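Local coordinates for YqgE/AlgH family protein (Corynebacterium diphtheriae, PDB 2HRX) that is of unknown function but belongs to the UPF0301 (YqgE/AlgH) protein family, at residues Arg5-Met10 / Met183-Tyr188; Ala53-Val58 / Pro74-Ile79; Val91-Gln96 / Ala110-Met115; Asp154-Pro159 / Asp176-Gln181. All coordinates share one frame; numbering follows the deposited sequence.

Interaction 1 (Arg5-Met10 / Met183-Tyr188); sequences RLFNAM and MPLPLY
Leu6 sets its two methyl groups against Leu185, Pro184 and the ring of Tyr188. Leu6 CD1 lies over one face of the Tyr188 ring, 3.9 Å from the ring centroid and offset toward the rim, a CH-pi contact. The same methyl comes within 3.4 Å of Leu185 CD2, which also meets Leu6 CD2; both approaches are closer than ordinary van der Waals packing. The chi1 of Leu6, -141°, lies away from the staggered positions, and these short approaches should be read with caution. Leu185 CD2 is shared by several partners: besides Leu6 it reaches the edge of the Phe7 ring, 3.8 Å from Phe7 CE1 and near the ring plane. Farther along, selenomethionine Met10 folds across the proline, its chain bent at chi2 and chi3, with Met10 CE near Pro184 CD and Met10 SE 3.7 Å from Met183 O. No hydrogen bond joins the two segments; the side-chain contacts are mainly apolar. Behind these side chains, each segment is wound into a short 3-10 turn by its own backbone bonds, Ala9 N to Leu6 O on one side and Tyr188 N to Leu185 O on the other. The peptide bond before Pro184 is cis, just ahead of the second turn. The Tyr188 hydroxyl is hydrogen-bonded to N of Met1, at the start of the chain. The contact thus brings the N-terminal loop before strand 19-23 against the loop following helix 173-179, with Met10 and Leu185 both also resting on Phe156 of strand 155-159.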
loop_
_atom_site.group_PDB
_atom_site.type_symbol
_atom_site.label_atom_id
_atom_site.label_comp_id
_atom_site.label_asym_id
_atom_site.label_seq_id
_atom_site.Cartn_x
_atom_site.Cartn_y
_atom_site.Cartn_z
ATOM N N ARG A 5 3.379 -9.679 -22.314
ATOM C CA ARG A 5 2.694 -8.876 -21.314
ATOM C C ARG A 5 3.689 -7.799 -20.901
ATOM O O ARG A 5 4.882 -8.072 -20.761
ATOM C CB ARG A 5 2.307 -9.752 -20.122
ATOM C CG ARG A 5 1.209 -10.758 -20.450
ATOM C CD ARG A 5 -0.168 -10.125 -20.309
ATOM N NE ARG A 5 -0.647 -10.212 -18.932
ATOM C CZ ARG A 5 -1.206 -9.212 -18.263
ATOM N NH1 ARG A 5 -1.358 -8.032 -18.840
ATOM N NH2 ARG A 5 -1.609 -9.390 -17.013
ATOM N N LEU A 6 3.197 -6.577 -20.727
ATOM C CA LEU A 6 4.033 -5.435 -20.357
ATOM C C LEU A 6 5.112 -5.738 -19.308
ATOM O O LEU A 6 6.303 -5.522 -19.543
ATOM C CB LEU A 6 3.149 -4.303 -19.834
ATOM C CG LEU A 6 3.475 -2.850 -20.196
ATOM C CD1 LEU A 6 2.902 -1.958 -19.106
ATOM C CD2 LEU A 6 4.978 -2.627 -20.327
ATOM N N PHE A 7 4.688 -6.234 -18.151
ATOM C CA PHE A 7 5.616 -6.530 -17.065
ATOM C C PHE A 7 6.679 -7.598 -17.321
ATOM O O PHE A 7 7.718 -7.599 -16.657
ATOM C CB PHE A 7 4.827 -6.866 -15.791
ATOM C CG PHE A 7 3.934 -5.741 -15.323
ATOM C CD1 PHE A 7 4.199 -4.420 -15.695
ATOM C CD2 PHE A 7 2.851 -5.992 -14.483
ATOM C CE1 PHE A 7 3.396 -3.366 -15.236
ATOM C CE2 PHE A 7 2.045 -4.944 -14.017
ATOM C CZ PHE A 7 2.318 -3.634 -14.395
ATOM N N ASN A 8 6.439 -8.502 -18.269
ATOM C CA ASN A 8 7.425 -9.542 -18.559
ATOM C C ASN A 8 8.637 -8.999 -19.297
ATOM O O ASN A 8 9.602 -9.722 -19.540
ATOM C CB ASN A 8 6.805 -10.676 -19.372
ATOM C CG ASN A 8 5.810 -11.470 -18.574
ATOM O OD1 ASN A 8 5.913 -11.555 -17.353
ATOM N ND2 ASN A 8 4.842 -12.069 -19.256
ATOM N N ALA A 9 8.579 -7.723 -19.656
ATOM C CA ALA A 9 9.683 -7.072 -20.350
ATOM C C ALA A 9 10.487 -6.293 -19.316
ATOM O O ALA A 9 11.510 -5.681 -19.630
ATOM C CB ALA A 9 9.144 -6.130 -21.414
HETATM N N MSE A 10 10.011 -6.329 -18.075
HETATM C CA MSE A 10 10.656 -5.624 -16.976
HETATM C C MSE A 10 11.406 -6.586 -16.062
HETATM O O MSE A 10 11.311 -7.803 -16.205
HETATM C CB MSE A 10 9.610 -4.870 -16.153
HETATM C CG MSE A 10 8.729 -3.930 -16.956
HETATM SE SE MSE A 10 9.739 -2.552 -17.852
HETATM C CE MSE A 10 9.630 -3.218 -19.661
HETATM N N MSE A 183 11.091 2.828 -18.452
HETATM C CA MSE A 183 10.305 2.776 -19.679
HETATM C C MSE A 183 10.123 1.302 -20.024
HETATM O O MSE A 183 10.968 0.473 -19.686
HETATM C CB MSE A 183 11.039 3.489 -20.817
HETATM C CG MSE A 183 10.997 5.003 -20.742
HETATM SE SE MSE A 183 9.233 5.692 -21.089
HETATM C CE MSE A 183 9.226 5.564 -23.018
ATOM N N PRO A 184 9.028 0.956 -20.712
ATOM C CA PRO A 184 7.952 1.832 -21.191
ATOM C C PRO A 184 6.714 1.943 -20.288
ATOM O O PRO A 184 5.655 2.370 -20.747
ATOM C CB PRO A 184 7.598 1.203 -22.525
ATOM C CG PRO A 184 7.662 -0.256 -22.177
ATOM C CD PRO A 184 8.948 -0.362 -21.368
ATOM N N LEU A 185 6.834 1.576 -19.016
ATOM C CA LEU A 185 5.680 1.643 -18.120
ATOM C C LEU A 185 4.982 3.008 -18.078
ATOM O O LEU A 185 3.753 3.081 -18.049
ATOM C CB LEU A 185 6.070 1.212 -16.701
ATOM C CG LEU A 185 6.592 -0.219 -16.531
ATOM C CD1 LEU A 185 6.592 -0.576 -15.053
ATOM C CD2 LEU A 185 5.720 -1.200 -17.286
ATOM N N PRO A 186 5.747 4.107 -18.076
ATOM C CA PRO A 186 5.086 5.417 -18.040
ATOM C C PRO A 186 4.152 5.671 -19.225
ATOM O O PRO A 186 3.274 6.529 -19.150
ATOM C CB PRO A 186 6.259 6.393 -18.004
ATOM C CG PRO A 186 7.295 5.627 -17.238
ATOM C CD PRO A 186 7.198 4.246 -17.857
ATOM N N LEU A 187 4.338 4.926 -20.315
ATOM C CA LEU A 187 3.500 5.088 -21.503
ATOM C C LEU A 187 2.130 4.450 -21.336
ATOM O O LEU A 187 1.280 4.537 -22.222
ATOM C CB LEU A 187 4.178 4.471 -22.729
ATOM C CG LEU A 187 5.474 5.130 -23.201
ATOM C CD1 LEU A 187 6.006 4.373 -24.414
ATOM C CD2 LEU A 187 5.205 6.594 -23.542
ATOM N N TYR A 188 1.928 3.794 -20.203
ATOM C CA TYR A 188 0.665 3.133 -19.922
ATOM C C TYR A 188 -0.073 3.789 -18.763
ATOM O O TYR A 188 -1.153 3.341 -18.370
ATOM C CB TYR A 188 0.918 1.654 -19.643
ATOM C CG TYR A 188 1.352 0.908 -20.880
ATOM C CD1 TYR A 188 0.428 0.224 -21.659
ATOM C CD2 TYR A 188 2.680 0.927 -21.300
ATOM C CE1 TYR A 188 0.815 -0.428 -22.840
ATOM C CE2 TYR A 188 3.081 0.278 -22.483
ATOM C CZ TYR A 188 2.141 -0.393 -23.242
ATOM O OH TYR A 188 2.514 -1.016 -24.412
#

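Interaction 2 (Ala53-Val58 / Pro74-Ile79); sequences ASRSDV and PQALYI
Arg55 lies across one face of the Tyr78 ring: its CA stands 3.9 Å from the ring centroid, 14° off the normal, in a CH-pi contact, and CB and CG follow over the same ring. With CG extended away from the backbone N (chi1 179°), the chain runs toward the phenol end, where Arg55 CD comes 3.3 Å from Tyr78 OH. The guanidinium and ring planes are inclined by 55°, so the two groups do not stack; instead Pro74 CG lies over a guanidinium face, 3.5 Å from Arg55 NE. Arg55 and Tyr78 are an antiparallel non-hydrogen-bonded pair, and the backbone bonds lie to either side of them. Ile79 N donates to Ser54 O at 2.8 Å, while Leu77 O is gripped twice by Ser56, by its N in the carbonyl plane and by its OG at 2.6 Å from above that plane. Ser56 OG also accepts from Val58 N at 3.0 Å, closing an ST turn that holds the hydroxyl in place. Beyond the corner, Val58 O accepts from Leu77 N at 2.9 Å. Water 1 bridges Ser54 N and Ile79 O at the other end. The motif is a short antiparallel bridge followed by a corner at Asp57, with an ST turn at Ser56, so that residues on both sides of the corner bond to strand 76-79, which itself pairs in parallel with strand 129-141.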
loop_
_atom_site.group_PDB
_atom_site.type_symbol
_atom_site.label_atom_id
_atom_site.label_comp_id
_atom_site.label_asym_id
_atom_site.label_seq_id
_atom_site.Cartn_x
_atom_site.Cartn_y
_atom_site.Cartn_z
ATOM N N ALA A 53 -4.390 2.967 -3.586
ATOM C CA ALA A 53 -5.012 3.777 -4.623
ATOM C C ALA A 53 -6.511 4.049 -4.570
ATOM O O ALA A 53 -7.026 4.744 -5.444
ATOM C CB ALA A 53 -4.662 3.172 -5.981
ATOM N N SER A 54 -7.215 3.539 -3.565
ATOM C CA SER A 54 -8.661 3.733 -3.515
ATOM C C SER A 54 -9.246 4.344 -2.239
ATOM O O SER A 54 -9.450 3.654 -1.244
ATOM C CB SER A 54 -9.351 2.394 -3.794
ATOM O OG SER A 54 -10.761 2.504 -3.681
ATOM N N ARG A 55 -9.533 5.641 -2.285
ATOM C CA ARG A 55 -10.114 6.325 -1.139
ATOM C C ARG A 55 -11.599 6.002 -1.033
ATOM O O ARG A 55 -12.302 5.968 -2.044
ATOM C CB ARG A 55 -9.929 7.833 -1.282
ATOM C CG ARG A 55 -10.526 8.632 -0.138
ATOM C CD ARG A 55 -9.662 9.839 0.154
ATOM N NE ARG A 55 -9.557 10.728 -0.996
ATOM C CZ ARG A 55 -10.493 11.599 -1.350
ATOM N NH1 ARG A 55 -11.608 11.699 -0.638
ATOM N NH2 ARG A 55 -10.311 12.373 -2.413
ATOM N N SER A 56 -12.073 5.750 0.185
ATOM C CA SER A 56 -13.483 5.443 0.397
ATOM C C SER A 56 -14.206 6.732 0.761
ATOM O O SER A 56 -13.586 7.790 0.862
ATOM C CB SER A 56 -13.661 4.452 1.541
ATOM O OG SER A 56 -13.663 5.130 2.786
ATOM N N ASP A 57 -15.515 6.629 0.974
ATOM C CA ASP A 57 -16.325 7.785 1.335
ATOM C C ASP A 57 -16.563 7.859 2.841
ATOM O O ASP A 57 -17.343 8.687 3.316
ATOM C CB ASP A 57 -17.671 7.740 0.604
ATOM C CG ASP A 57 -18.406 6.427 0.806
ATOM O OD1 ASP A 57 -18.545 5.983 1.967
ATOM O OD2 ASP A 57 -18.852 5.839 -0.200
ATOM N N VAL A 58 -15.887 6.994 3.591
ATOM C CA VAL A 58 -16.040 6.973 5.041
ATOM C C VAL A 58 -14.942 7.797 5.706
ATOM O O VAL A 58 -13.755 7.554 5.483
ATOM C CB VAL A 58 -15.973 5.528 5.594
ATOM C CG1 VAL A 58 -16.227 5.528 7.096
ATOM C CG2 VAL A 58 -16.989 4.657 4.888
ATOM N N PRO A 74 -6.190 13.089 2.670
ATOM C CA PRO A 74 -7.589 13.127 3.113
ATOM C C PRO A 74 -7.813 12.203 4.307
ATOM O O PRO A 74 -7.432 11.033 4.269
ATOM C CB PRO A 74 -8.357 12.648 1.881
ATOM C CG PRO A 74 -7.440 12.979 0.737
ATOM C CD PRO A 74 -6.104 12.590 1.287
ATOM N N GLN A 75 -8.437 12.719 5.360
ATOM C CA GLN A 75 -8.683 11.917 6.555
ATOM C C GLN A 75 -9.876 10.983 6.395
ATOM O O GLN A 75 -10.847 11.048 7.151
ATOM C CB GLN A 75 -8.865 12.838 7.765
ATOM C CG GLN A 75 -7.638 13.704 8.016
ATOM C CD GLN A 75 -7.828 14.692 9.142
ATOM O OE1 GLN A 75 -8.783 15.469 9.143
ATOM N NE2 GLN A 75 -6.913 14.679 10.105
ATOM N N ALA A 76 -9.785 10.106 5.399
ATOM C CA ALA A 76 -10.833 9.136 5.113
ATOM C C ALA A 76 -10.220 7.743 5.068
ATOM O O ALA A 76 -9.024 7.596 4.836
ATOM C CB ALA A 76 -11.475 9.447 3.777
ATOM N N LEU A 77 -11.035 6.721 5.297
ATOM C CA LEU A 77 -10.535 5.353 5.230
ATOM C C LEU A 77 -10.313 5.019 3.766
ATOM O O LEU A 77 -11.105 5.408 2.910
ATOM C CB LEU A 77 -11.551 4.369 5.812
ATOM C CG LEU A 77 -11.423 3.898 7.264
ATOM C CD1 LEU A 77 -11.093 5.045 8.191
ATOM C CD2 LEU A 77 -12.728 3.239 7.669
ATOM N N TYR A 78 -9.223 4.319 3.478
ATOM C CA TYR A 78 -8.933 3.894 2.120
ATOM C C TYR A 78 -9.314 2.415 2.064
ATOM O O TYR A 78 -9.233 1.718 3.070
ATOM C CB TYR A 78 -7.451 4.085 1.802
ATOM C CG TYR A 78 -7.118 5.486 1.345
ATOM C CD1 TYR A 78 -7.381 6.585 2.156
ATOM C CD2 TYR A 78 -6.583 5.717 0.083
ATOM C CE1 TYR A 78 -7.122 7.894 1.711
ATOM C CE2 TYR A 78 -6.319 7.016 -0.368
ATOM C CZ TYR A 78 -6.595 8.097 0.455
ATOM O OH TYR A 78 -6.349 9.380 0.014
ATOM N N ILE A 79 -9.763 1.948 0.903
ATOM C CA ILE A 79 -10.155 0.549 0.752
ATOM C C ILE A 79 -8.899 -0.275 0.490
ATOM O O ILE A 79 -8.354 -0.260 -0.613
ATOM C CB ILE A 79 -11.148 0.379 -0.424
ATOM C CG1 ILE A 79 -12.355 1.294 -0.208
ATOM C CG2 ILE A 79 -11.603 -1.078 -0.533
ATOM C CD1 ILE A 79 -13.364 1.276 -1.353
HETATM O O HOH W 1 -6.887 2.204 -1.073
#

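Interaction 3 (Val91-Gln96 / Ala110-Met115); sequences VGVTAQ and ANRLVM
An antiparallel strand pair, leading out of a type II' turn from Ala110 to Leu113, joins Val91-Thr94 to Leu113-Met115. Gly92 and Val114 form the hydrogen-bonded pair: Gly92 N reaches Val114 O at 2.9 Å and Val114 N returns to Gly92 O at 3.0 Å, both donors tilted about 30° from the carbonyl planes. Thr94 N extends the register to Arg112 O at 2.8 Å. Opposite Gly92, which has no side chain, Val114 CG2 lies against the strand backbone, 3.5 Å from Gly92 O, while Val114 CG1 turns to Thr94 CG2 at the same distance. On the other face of the sheet, Val91 CG2 meets the terminal methyl of selenomethionine Met115, CE, at 3.3 Å, shorter than usual for two methyls and so to be taken with caution. Arg112 runs alongside the end of the strand, extended from CG to NE: its CG passes 3.2 Å from Thr94 OG1, and Thr94 O lies at the edge of the guanidinium plane. Over a face of that group stands the Gln96 amide, its plane turned by 35°, with NE2 offset toward the rim. The face bearing Val91, Val93 and Leu113 packs on helix 162-165, and strand 87-94 also bonds to strand 129-141. Strands 106-110 and 113-116, joined by the II' turn, form a beta hairpin whose second strand pairs antiparallel with strand 87-94 of the mixed sheet.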
loop_
_atom_site.group_PDB
_atom_site.type_symbol
_atom_site.label_atom_id
_atom_site.label_comp_id
_atom_site.label_asym_id
_atom_site.label_seq_id
_atom_site.Cartn_x
_atom_site.Cartn_y
_atom_site.Cartn_z
ATOM N N VAL A 91 -0.880 2.547 8.374
ATOM C CA VAL A 91 0.488 2.541 7.868
ATOM C C VAL A 91 1.022 3.946 8.083
ATOM O O VAL A 91 0.387 4.919 7.688
ATOM C CB VAL A 91 0.560 2.228 6.356
ATOM C CG1 VAL A 91 2.017 2.209 5.906
ATOM C CG2 VAL A 91 -0.107 0.895 6.057
ATOM N N GLY A 92 2.184 4.053 8.712
ATOM C CA GLY A 92 2.738 5.362 8.958
ATOM C C GLY A 92 4.126 5.523 8.386
ATOM O O GLY A 92 4.708 4.579 7.847
ATOM N N VAL A 93 4.641 6.743 8.487
ATOM C CA VAL A 93 5.976 7.071 8.020
ATOM C C VAL A 93 6.687 7.579 9.266
ATOM O O VAL A 93 6.297 8.600 9.834
ATOM C CB VAL A 93 5.941 8.190 6.963
ATOM C CG1 VAL A 93 7.351 8.495 6.487
ATOM C CG2 VAL A 93 5.055 7.775 5.793
ATOM N N THR A 94 7.726 6.871 9.693
ATOM C CA THR A 94 8.437 7.270 10.898
ATOM C C THR A 94 9.036 8.662 10.796
ATOM O O THR A 94 9.493 9.084 9.729
ATOM C CB THR A 94 9.559 6.285 11.244
ATOM O OG1 THR A 94 10.470 6.196 10.145
ATOM C CG2 THR A 94 8.979 4.912 11.551
ATOM N N ALA A 95 9.021 9.364 11.924
ATOM C CA ALA A 95 9.558 10.711 12.006
ATOM C C ALA A 95 11.058 10.605 12.202
ATOM O O ALA A 95 11.579 9.524 12.489
ATOM C CB ALA A 95 8.929 11.451 13.186
ATOM N N GLN A 96 11.751 11.729 12.042
ATOM C CA GLN A 96 13.192 11.754 12.231
ATOM C C GLN A 96 13.494 11.258 13.641
ATOM O O GLN A 96 12.744 11.544 14.581
ATOM C CB GLN A 96 13.741 13.178 12.081
ATOM C CG GLN A 96 13.499 13.844 10.737
ATOM C CD GLN A 96 14.196 13.150 9.583
ATOM O OE1 GLN A 96 15.345 12.715 9.697
ATOM N NE2 GLN A 96 13.511 13.061 8.456
ATOM N N ALA A 110 9.614 -1.594 5.861
ATOM C CA ALA A 110 10.884 -1.334 5.190
ATOM C C ALA A 110 11.099 0.176 5.191
ATOM O O ALA A 110 10.137 0.941 5.128
ATOM C CB ALA A 110 10.856 -1.865 3.758
ATOM N N ASN A 111 12.353 0.604 5.284
ATOM C CA ASN A 111 12.675 2.025 5.287
ATOM C C ASN A 111 11.910 2.773 6.386
ATOM O O ASN A 111 12.022 2.421 7.557
ATOM C CB ASN A 111 12.380 2.611 3.905
ATOM C CG ASN A 111 13.249 1.992 2.823
ATOM O OD1 ASN A 111 12.955 2.093 1.634
ATOM N ND2 ASN A 111 14.335 1.346 3.237
ATOM N N ARG A 112 11.141 3.797 6.029
ATOM C CA ARG A 112 10.397 4.540 7.044
ATOM C C ARG A 112 8.932 4.117 7.153
ATOM O O ARG A 112 8.157 4.726 7.886
ATOM C CB ARG A 112 10.466 6.048 6.772
ATOM C CG ARG A 112 11.758 6.704 7.229
ATOM C CD ARG A 112 11.545 8.190 7.493
ATOM N NE ARG A 112 12.539 8.714 8.424
ATOM C CZ ARG A 112 13.813 8.933 8.115
ATOM N NH1 ARG A 112 14.254 8.681 6.888
ATOM N NH2 ARG A 112 14.651 9.391 9.039
ATOM N N LEU A 113 8.558 3.071 6.425
ATOM C CA LEU A 113 7.184 2.597 6.451
ATOM C C LEU A 113 6.973 1.660 7.623
ATOM O O LEU A 113 7.775 0.754 7.856
ATOM C CB LEU A 113 6.856 1.885 5.141
ATOM C CG LEU A 113 7.005 2.764 3.897
ATOM C CD1 LEU A 113 6.629 1.964 2.661
ATOM C CD2 LEU A 113 6.121 3.997 4.036
ATOM N N VAL A 114 5.884 1.872 8.356
ATOM C CA VAL A 114 5.587 1.043 9.514
ATOM C C VAL A 114 4.104 0.758 9.656
ATOM O O VAL A 114 3.265 1.440 9.070
ATOM C CB VAL A 114 6.033 1.720 10.833
ATOM C CG1 VAL A 114 7.545 1.774 10.929
ATOM C CG2 VAL A 114 5.450 3.126 10.902
HETATM N N MSE A 115 3.808 -0.258 10.456
HETATM C CA MSE A 115 2.450 -0.650 10.769
HETATM C C MSE A 115 2.224 0.005 12.129
HETATM O O MSE A 115 3.102 -0.058 12.998
HETATM C CB MSE A 115 2.364 -2.168 10.917
HETATM C CG MSE A 115 1.197 -2.809 10.213
HETATM SE SE MSE A 115 1.296 -2.495 8.320
HETATM C CE MSE A 115 -0.463 -1.745 8.064
#

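Interaction 4 (Asp154-Pro159 / Asp176-Gln181); sequences DWFVAP and DVMRRQ
Gln181 brings its amide against Phe156 and Ala158, and this is the packed part of the contact. Gln181 OE1 sits at the edge of the Phe156 ring and near its plane, 3.2 Å from Phe156 CE2, where the weakly positive ring hydrogens probably suit a carbonyl oxygen; it is also 3.5 Å from Ala158 CB. The ring and amide planes are inclined by 57°. Phe156 CG stands opposite the backbone N (chi1 178°), which sends the ring from the strand toward the helix end. Gln181 in turn is bent at chi2, and its NE2 donates back to Val177 O at 3.0 Å, almost in the amide plane; this bond fixes the rotation of the amide and directs its oxygen at the ring. The terminal methyl of selenomethionine Met178 approaches the same ring more loosely, CE lying 4.4 Å from Phe156 CD2. Strand 155-159, which pairs antiparallel with strand 19-23 in the mixed sheet, is met here by the last turn of helix 173-179 and the residues that follow it, with Met178 also touching Val22 of the neighbouring strand. Toward exposed Pro159 the packing gives way to polar links. Arg180 NH2 donates to Pro159 O at 3.2 Å, the donor lying in the carbonyl plane of Pro159 and the oxygen in the guanidinium plane, and the same nitrogen forms a salt bridge with Asp164. Water 2 links the two segments, donating to Pro159 O at 2.8 Å and accepting from Arg180 NE and Gln181 NE2.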
loop_
_atom_site.group_PDB
_atom_site.type_symbol
_atom_site.label_atom_id
_atom_site.label_comp_id
_atom_site.label_asym_id
_atom_site.label_seq_id
_atom_site.Cartn_x
_atom_site.Cartn_y
_atom_site.Cartn_z
ATOM N N ASP A 154 0.542 -10.232 -14.141
ATOM C CA ASP A 154 -0.464 -9.460 -13.410
ATOM C C ASP A 154 0.101 -8.324 -12.565
ATOM O O ASP A 154 -0.559 -7.300 -12.380
ATOM C CB ASP A 154 -1.257 -10.357 -12.448
ATOM C CG ASP A 154 -2.111 -11.386 -13.155
ATOM O OD1 ASP A 154 -2.204 -11.357 -14.401
ATOM O OD2 ASP A 154 -2.696 -12.231 -12.443
ATOM N N TRP A 155 1.309 -8.507 -12.043
ATOM C CA TRP A 155 1.883 -7.506 -11.159
ATOM C C TRP A 155 3.326 -7.114 -11.399
ATOM O O TRP A 155 4.158 -7.941 -11.769
ATOM C CB TRP A 155 1.803 -7.991 -9.705
ATOM C CG TRP A 155 0.456 -8.528 -9.271
ATOM C CD1 TRP A 155 0.086 -9.839 -9.177
ATOM C CD2 TRP A 155 -0.664 -7.762 -8.815
ATOM N NE1 TRP A 155 -1.192 -9.939 -8.683
ATOM C CE2 TRP A 155 -1.678 -8.677 -8.451
ATOM C CE3 TRP A 155 -0.910 -6.388 -8.676
ATOM C CZ2 TRP A 155 -2.919 -8.260 -7.953
ATOM C CZ3 TRP A 155 -2.145 -5.971 -8.179
ATOM C CH2 TRP A 155 -3.132 -6.907 -7.824
ATOM N N PHE A 156 3.621 -5.844 -11.158
ATOM C CA PHE A 156 4.988 -5.370 -11.264
ATOM C C PHE A 156 5.406 -5.011 -9.844
ATOM O O PHE A 156 4.782 -4.162 -9.205
ATOM C CB PHE A 156 5.107 -4.133 -12.143
ATOM C CG PHE A 156 6.508 -3.619 -12.227
ATOM C CD1 PHE A 156 7.487 -4.352 -12.895
ATOM C CD2 PHE A 156 6.872 -2.440 -11.580
ATOM C CE1 PHE A 156 8.815 -3.918 -12.916
ATOM C CE2 PHE A 156 8.201 -1.998 -11.597
ATOM C CZ PHE A 156 9.168 -2.742 -12.267
ATOM N N VAL A 157 6.456 -5.660 -9.353
ATOM C CA VAL A 157 6.941 -5.411 -8.001
ATOM C C VAL A 157 7.914 -4.245 -7.997
ATOM O O VAL A 157 8.917 -4.256 -8.721
ATOM C CB VAL A 157 7.647 -6.670 -7.421
ATOM C CG1 VAL A 157 8.087 -6.413 -5.981
ATOM C CG2 VAL A 157 6.703 -7.874 -7.475
ATOM N N ALA A 158 7.618 -3.236 -7.186
ATOM C CA ALA A 158 8.479 -2.068 -7.094
ATOM C C ALA A 158 8.481 -1.541 -5.670
ATOM O O ALA A 158 7.535 -1.768 -4.913
ATOM C CB ALA A 158 8.000 -0.982 -8.048
ATOM N N PRO A 159 9.547 -0.827 -5.282
ATOM C CA PRO A 159 9.588 -0.298 -3.919
ATOM C C PRO A 159 8.564 0.809 -3.720
ATOM O O PRO A 159 8.230 1.533 -4.655
ATOM C CB PRO A 159 11.022 0.204 -3.786
ATOM C CG PRO A 159 11.349 0.645 -5.171
ATOM C CD PRO A 159 10.774 -0.480 -6.021
ATOM N N ASP A 176 0.851 7.697 -10.978
ATOM C CA ASP A 176 2.162 8.211 -10.597
ATOM C C ASP A 176 3.192 7.141 -10.260
ATOM O O ASP A 176 4.378 7.334 -10.514
ATOM C CB ASP A 176 2.027 9.215 -9.443
ATOM C CG ASP A 176 1.512 10.575 -9.910
ATOM O OD1 ASP A 176 1.289 11.457 -9.055
ATOM O OD2 ASP A 176 1.331 10.765 -11.137
ATOM N N VAL A 177 2.764 6.017 -9.695
ATOM C CA VAL A 177 3.718 4.958 -9.392
ATOM C C VAL A 177 4.239 4.379 -10.709
ATOM O O VAL A 177 5.400 3.982 -10.806
ATOM C CB VAL A 177 3.078 3.826 -8.544
ATOM C CG1 VAL A 177 4.016 2.622 -8.482
ATOM C CG2 VAL A 177 2.820 4.324 -7.129
HETATM N N MSE A 178 3.382 4.338 -11.726
HETATM C CA MSE A 178 3.788 3.818 -13.033
HETATM C C MSE A 178 4.754 4.793 -13.707
HETATM O O MSE A 178 5.717 4.376 -14.343
HETATM C CB MSE A 178 2.559 3.591 -13.926
HETATM C CG MSE A 178 1.686 2.410 -13.513
HETATM SE SE MSE A 178 2.307 0.724 -14.265
HETATM C CE MSE A 178 3.786 0.393 -13.062
ATOM N N ARG A 179 4.516 6.090 -13.546
ATOM C CA ARG A 179 5.390 7.088 -14.162
ATOM C C ARG A 179 6.811 7.116 -13.614
ATOM O O ARG A 179 7.722 7.596 -14.289
ATOM C CB ARG A 179 4.775 8.484 -14.049
ATOM C CG ARG A 179 3.572 8.680 -14.953
ATOM C CD ARG A 179 2.851 9.994 -14.686
ATOM N NE ARG A 179 1.577 9.996 -15.396
ATOM C CZ ARG A 179 0.388 9.884 -14.816
ATOM N NH1 ARG A 179 0.285 9.775 -13.498
ATOM N NH2 ARG A 179 -0.704 9.842 -15.567
ATOM N N ARG A 180 7.021 6.611 -12.400
ATOM C CA ARG A 180 8.366 6.618 -11.848
ATOM C C ARG A 180 9.111 5.312 -12.110
ATOM O O ARG A 180 10.217 5.116 -11.612
ATOM C CB ARG A 180 8.348 6.931 -10.339
ATOM C CG ARG A 180 7.831 5.830 -9.417
ATOM C CD ARG A 180 8.232 6.138 -7.972
ATOM N NE ARG A 180 7.871 5.071 -7.037
ATOM C CZ ARG A 180 6.755 5.055 -6.314
ATOM N NH1 ARG A 180 5.883 6.052 -6.410
ATOM N NH2 ARG A 180 6.507 4.037 -5.496
ATOM N N GLN A 181 8.515 4.420 -12.898
ATOM C CA GLN A 181 9.168 3.153 -13.212
ATOM C C GLN A 181 9.910 3.270 -14.547
ATOM O O GLN A 181 9.688 4.204 -15.312
ATOM C CB GLN A 181 8.142 2.015 -13.291
ATOM C CG GLN A 181 7.291 1.826 -12.043
ATOM C CD GLN A 181 8.110 1.720 -10.776
ATOM O OE1 GLN A 181 9.088 0.979 -10.712
ATOM N NE2 GLN A 181 7.703 2.453 -9.753
HETATM O O HOH W 2 9.057 2.481 -7.165
#

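Overall arrangement
Interactions 1 and 4 form one continuous region, their centres 9 Å apart: the Phe7 ring packs on the backbone of Trp155 and Phe156, Pro186 on that of Gln181, and Arg5 NH2 makes a long, weak ion pair with Asp154 OD1, 3.3 Å away. Interaction 1, joining segments near the two ends of the modelled chain, encloses the other three in sequence. Interactions 2, 3 and 4 follow one another along the chain and reach the same mixed sheet, with centres about 19 to 21 Å apart; strand 129-141 pairs with a strand from interaction 2 and one from interaction 3. Interactions 1 and 3 are the most distant, centres about 29 Å apart.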